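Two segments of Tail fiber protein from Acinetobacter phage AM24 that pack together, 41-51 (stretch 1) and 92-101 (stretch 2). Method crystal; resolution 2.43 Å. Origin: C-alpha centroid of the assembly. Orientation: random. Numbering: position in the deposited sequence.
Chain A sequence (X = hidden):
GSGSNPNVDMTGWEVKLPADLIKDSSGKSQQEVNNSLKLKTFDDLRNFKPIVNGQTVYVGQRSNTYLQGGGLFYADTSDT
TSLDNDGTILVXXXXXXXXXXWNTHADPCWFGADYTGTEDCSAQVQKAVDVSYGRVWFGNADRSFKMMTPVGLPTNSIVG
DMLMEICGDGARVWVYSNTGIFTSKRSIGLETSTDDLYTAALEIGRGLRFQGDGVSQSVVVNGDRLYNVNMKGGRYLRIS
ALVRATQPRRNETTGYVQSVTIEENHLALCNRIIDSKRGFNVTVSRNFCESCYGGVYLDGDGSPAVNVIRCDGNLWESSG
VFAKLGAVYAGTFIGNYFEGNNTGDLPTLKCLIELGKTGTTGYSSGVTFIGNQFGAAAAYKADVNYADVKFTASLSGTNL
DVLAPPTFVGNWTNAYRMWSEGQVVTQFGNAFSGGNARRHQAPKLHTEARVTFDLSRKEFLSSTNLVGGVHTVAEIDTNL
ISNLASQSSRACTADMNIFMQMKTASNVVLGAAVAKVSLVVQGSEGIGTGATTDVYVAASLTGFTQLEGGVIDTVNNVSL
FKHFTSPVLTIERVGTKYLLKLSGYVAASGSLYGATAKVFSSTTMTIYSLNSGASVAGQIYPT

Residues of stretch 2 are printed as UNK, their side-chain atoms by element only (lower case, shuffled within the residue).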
# COMPACT_ATOMS: atom_id res chain seq x y z
N THR A 41 41.49 -32.79 11.35
CA THR A 41 40.64 -32.36 12.45
C THR A 41 41.28 -31.20 13.21
O THR A 41 42.44 -30.83 12.98
CB THR A 41 40.36 -33.52 13.41
OG1 THR A 41 41.57 -33.87 14.10
CG2 THR A 41 39.85 -34.74 12.65
N PHE A 42 40.50 -30.62 14.13
CA PHE A 42 41.01 -29.55 14.99
C PHE A 42 42.17 -30.04 15.85
O PHE A 42 43.10 -29.27 16.13
CB PHE A 42 39.89 -29.00 15.88
CG PHE A 42 39.07 -27.91 15.24
CD1 PHE A 42 39.00 -27.77 13.87
CD2 PHE A 42 38.36 -27.02 16.04
CE1 PHE A 42 38.23 -26.76 13.30
CE2 PHE A 42 37.59 -26.01 15.48
CZ PHE A 42 37.53 -25.88 14.10
N ASP A 43 42.12 -31.29 16.30
CA ASP A 43 43.20 -31.83 17.11
C ASP A 43 44.51 -31.91 16.32
O ASP A 43 45.59 -31.71 16.89
CB ASP A 43 42.82 -33.21 17.66
CG ASP A 43 43.78 -33.70 18.73
OD1 ASP A 43 43.88 -33.03 19.78
OD2 ASP A 43 44.43 -34.75 18.53
N ASP A 44 44.43 -32.20 15.02
CA ASP A 44 45.63 -32.23 14.20
C ASP A 44 46.27 -30.85 14.10
O ASP A 44 47.50 -30.75 14.06
CB ASP A 44 45.31 -32.75 12.80
CG ASP A 44 44.85 -34.19 12.81
OD1 ASP A 44 45.21 -34.92 13.77
OD2 ASP A 44 44.14 -34.60 11.87
N LEU A 45 45.47 -29.79 14.06
CA LEU A 45 46.05 -28.45 14.02
C LEU A 45 46.71 -28.09 15.34
O LEU A 45 47.84 -27.59 15.36
CB LEU A 45 44.97 -27.42 13.66
CG LEU A 45 45.45 -25.97 13.60
CD1 LEU A 45 46.35 -25.73 12.39
CD2 LEU A 45 44.26 -25.02 13.57
N ARG A 46 46.03 -28.35 16.46
CA ARG A 46 46.60 -28.03 17.77
C ARG A 46 47.90 -28.79 18.02
O ARG A 46 48.75 -28.33 18.79
CB ARG A 46 45.59 -28.33 18.88
CG ARG A 46 44.41 -27.37 18.93
CD ARG A 46 43.60 -27.55 20.20
NE ARG A 46 42.45 -26.67 20.23
CZ ARG A 46 41.21 -27.05 19.93
NH1 ARG A 46 40.97 -28.30 19.57
NH2 ARG A 46 40.21 -26.18 19.97
N ASN A 47 48.07 -29.95 17.39
CA ASN A 47 49.31 -30.71 17.51
C ASN A 47 50.33 -30.36 16.44
O ASN A 47 51.45 -30.87 16.49
CB ASN A 47 49.00 -32.22 17.46
CG ASN A 47 48.38 -32.73 18.73
OD1 ASN A 47 49.04 -33.36 19.56
ND2 ASN A 47 47.09 -32.45 18.91
N PHE A 48 49.97 -29.51 15.49
CA PHE A 48 50.85 -29.13 14.40
C PHE A 48 51.61 -27.86 14.76
O PHE A 48 51.07 -26.94 15.38
CB PHE A 48 50.03 -28.92 13.12
CG PHE A 48 50.84 -28.44 11.95
CD1 PHE A 48 51.76 -29.28 11.34
CD2 PHE A 48 50.67 -27.17 11.44
CE1 PHE A 48 52.50 -28.86 10.25
CE2 PHE A 48 51.41 -26.73 10.35
CZ PHE A 48 52.32 -27.58 9.76
N LYS A 49 52.89 -27.82 14.37
CA LYS A 49 53.72 -26.64 14.57
C LYS A 49 53.98 -25.98 13.23
O LYS A 49 54.36 -26.67 12.27
CB LYS A 49 55.04 -27.01 15.25
CG LYS A 49 54.87 -27.51 16.68
CD LYS A 49 56.10 -28.24 17.19
CE LYS A 49 57.29 -27.30 17.33
NZ LYS A 49 58.52 -28.01 17.79
N PRO A 50 53.80 -24.67 13.11
CA PRO A 50 53.97 -24.02 11.80
C PRO A 50 55.42 -24.05 11.35
O PRO A 50 56.35 -24.00 12.15
CB PRO A 50 53.50 -22.58 12.06
CG PRO A 50 53.71 -22.38 13.52
CD PRO A 50 53.44 -23.70 14.16
N ILE A 51 55.60 -24.14 10.03
CA ILE A 51 56.94 -24.18 9.48
C ILE A 51 57.50 -22.78 9.24
O ILE A 51 58.71 -22.57 9.36
CB ILE A 51 56.97 -25.02 8.19
CG1 ILE A 51 56.02 -24.44 7.14
CG2 ILE A 51 56.59 -26.46 8.48
CD1 ILE A 51 56.14 -25.11 5.80
N UNK A 92 47.60 -23.98 19.68
CA UNK A 92 48.31 -25.24 19.62
C UNK A 92 49.11 -25.54 20.88
O UNK A 92 49.33 -24.68 21.73
N UNK A 93 49.56 -26.79 20.98
CA UNK A 93 50.35 -27.21 22.14
C UNK A 93 51.65 -26.41 22.22
O UNK A 93 52.13 -26.11 23.32
c UNK A 93 49.25 -30.82 21.56
c UNK A 93 49.30 -29.49 22.28
c UNK A 93 51.63 -29.15 23.12
c UNK A 93 50.61 -28.73 22.08
N UNK A 94 52.21 -26.02 21.08
CA UNK A 94 53.39 -25.16 21.04
C UNK A 94 53.08 -23.71 21.41
O UNK A 94 54.01 -22.90 21.49
c UNK A 94 54.03 -25.21 19.66
c UNK A 94 53.11 -24.69 18.56
o UNK A 94 51.89 -24.56 18.80
o UNK A 94 53.62 -24.43 17.45
N UNK A 95 51.81 -23.36 21.62
CA UNK A 95 51.42 -22.00 21.92
C UNK A 95 51.03 -21.17 20.72
O UNK A 95 50.63 -20.01 20.90
N UNK A 96 51.13 -21.71 19.51
CA UNK A 96 50.77 -20.97 18.31
C UNK A 96 49.28 -20.65 18.30
O UNK A 96 48.44 -21.54 18.47
c UNK A 96 51.14 -21.77 17.06
o UNK A 96 52.56 -21.90 16.97
c UNK A 96 50.62 -21.07 15.82
N UNK A 97 48.96 -19.37 18.11
CA UNK A 97 47.57 -18.93 17.96
C UNK A 97 47.19 -19.03 16.49
O UNK A 97 47.61 -18.21 15.68
c UNK A 97 47.38 -17.52 18.50
c UNK A 97 48.29 -18.31 23.26
n UNK A 97 47.79 -18.38 24.48
n UNK A 97 47.57 -17.76 22.28
c UNK A 97 46.88 -17.49 19.92
n UNK A 97 49.50 -18.79 23.01
c UNK A 97 48.03 -17.62 20.91
N UNK A 98 46.41 -20.06 16.16
CA UNK A 98 45.84 -20.21 14.83
C UNK A 98 44.51 -19.46 14.76
O UNK A 98 43.64 -19.64 15.62
c UNK A 98 47.72 -22.10 11.96
c UNK A 98 46.91 -22.49 14.40
c UNK A 98 49.85 -23.79 12.73
n UNK A 98 48.64 -23.82 14.92
c UNK A 98 48.74 -22.43 11.08
c UNK A 98 47.49 -23.24 15.39
c UNK A 98 49.78 -23.26 11.47
c UNK A 98 48.83 -23.45 13.62
c UNK A 98 47.76 -22.61 13.26
c UNK A 98 45.63 -21.69 14.50
N UNK A 99 44.36 -18.62 13.75
CA UNK A 99 43.15 -17.82 13.57
C UNK A 99 42.53 -18.13 12.21
O UNK A 99 43.22 -18.14 11.19
c UNK A 99 43.44 -16.32 13.70
n UNK A 99 45.37 -12.99 16.88
c UNK A 99 44.46 -14.53 15.17
c UNK A 99 44.66 -14.27 16.66
c UNK A 99 44.23 -16.01 14.94
N UNK A 100 41.22 -18.37 12.22
CA UNK A 100 40.50 -18.69 10.99
C UNK A 100 40.46 -17.47 10.08
O UNK A 100 40.26 -16.34 10.53
c UNK A 100 36.49 -22.09 11.14
n UNK A 100 36.37 -23.04 12.07
c UNK A 100 36.76 -19.72 10.55
c UNK A 100 39.08 -19.15 11.33
n UNK A 100 36.64 -20.82 11.50
c UNK A 100 38.21 -19.47 10.13
n UNK A 100 36.45 -22.42 9.86
N UNK A 101 40.68 -17.71 8.79
CA UNK A 101 40.54 -16.68 7.77
C UNK A 101 39.08 -16.62 7.36
O UNK A 101 38.55 -17.58 6.78
c UNK A 101 43.72 -15.96 6.47
n UNK A 101 45.84 -15.19 5.44
c UNK A 101 41.43 -16.99 6.56
c UNK A 101 45.10 -16.36 5.96
c UNK A 101 42.91 -17.18 6.89

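Position 92 has no side-chain atoms. Its CA lies 3.2 Å from O of Arg46, and the CA atoms of the two residues are 3.8 Å apart. An ideal CB here would sit tight against that same oxygen and would clash, at 2.8 Å, with a side-chain oxygen of position 94. The absence of a side chain suits the place: this is Gly92.

Position 93 carries four carbons, forked at the first, with one arm two carbons long: a beta-branched aliphatic chain, hence Ile93. The end of its longer arm, CD1, reaches to 3.2 Å from OD1 of Asn47, although the residue is largely exposed. Its amide makes the one hydrogen bond across the stretches, Ile93 N donating to Arg46 O at 2.8 Å and 166°, nearly straight, while the aliphatic chain covers the Asn47 side of the contact.

At position 94 there are two carbons, the second bearing two oxygens, which makes it Asp94. The CA-to-CB bond points toward stretch 1, and OD2 of Asp94 lies 3.4 Å from both CG of Lys49 and CD of Pro50. OD1 of Asp94 is engaged with the residue two places on, accepting from the backbone N of position 96 at 3.0 Å, a reach that suits a short carboxylate.

Position 95 again has no side-chain atoms and touches nothing on stretch 1. With phi at 93°, a CB would be jammed against the carbonyl oxygen of the residue before, so the backbone itself calls for Gly95. It closes a type I turn, N of Gly95 donating to O of Gly92 at 2.8 Å.

Position 96 has one carbon carrying an oxygen and a second carbon, the pattern of Thr96. Its OG1 donates to OD2 of Asp94 at 2.8 Å and also lies 3.5 Å from CD of Pro50, so a small polar group serves the carboxylate while fitting beside the proline.

Position 97 shows three carbons, a nitrogen, and a carbon with two more nitrogens: Arg97. It stays clear of stretch 1; NH1 of Arg97 donates to O of Gly95 at 2.7 Å, and its other guanidinium nitrogens bond elsewhere in the structure, a use for several donors.

Position 98 bears one carbon and then fused five- and six-membered rings holding eight carbons and one nitrogen, so it is Trp98. CD1 of Leu45 lies over one face, 3.6 Å from the centroid of the five-membered ring, a CH-pi contact. CZ2 of Trp98 is 3.7 Å from CD2 of Phe48, and CH2 of Trp98 is 3.8 Å from CB of Pro50. A broad, flat ring can meet all three.

Position 99 has four carbons in a row ending in nitrogen, Lys99, its CA-to-CB bond pointing away from stretch 1; the long chain carries its amine to a partner elsewhere. Position 100 has three carbons, a nitrogen, then a carbon with two more nitrogens: Arg100. NH2 of Arg100 approaches CZ of Phe42 at 3.7 Å, at the edge of that ring, while the guanidinium hydrogen-bonds elsewhere. Position 101, another four-carbon chain ending in nitrogen, is Lys101, out of reach, its amine likewise bonded elsewhere.

The contact thus combines one backbone hydrogen bond beside Gly92 with an apolar cluster around Trp98, while the side chain of Asp94 bonds to N and OG1 of Thr96, linking the turn to the residue that follows it.

Stretch 2 (92-101) GIDGTRWKRK
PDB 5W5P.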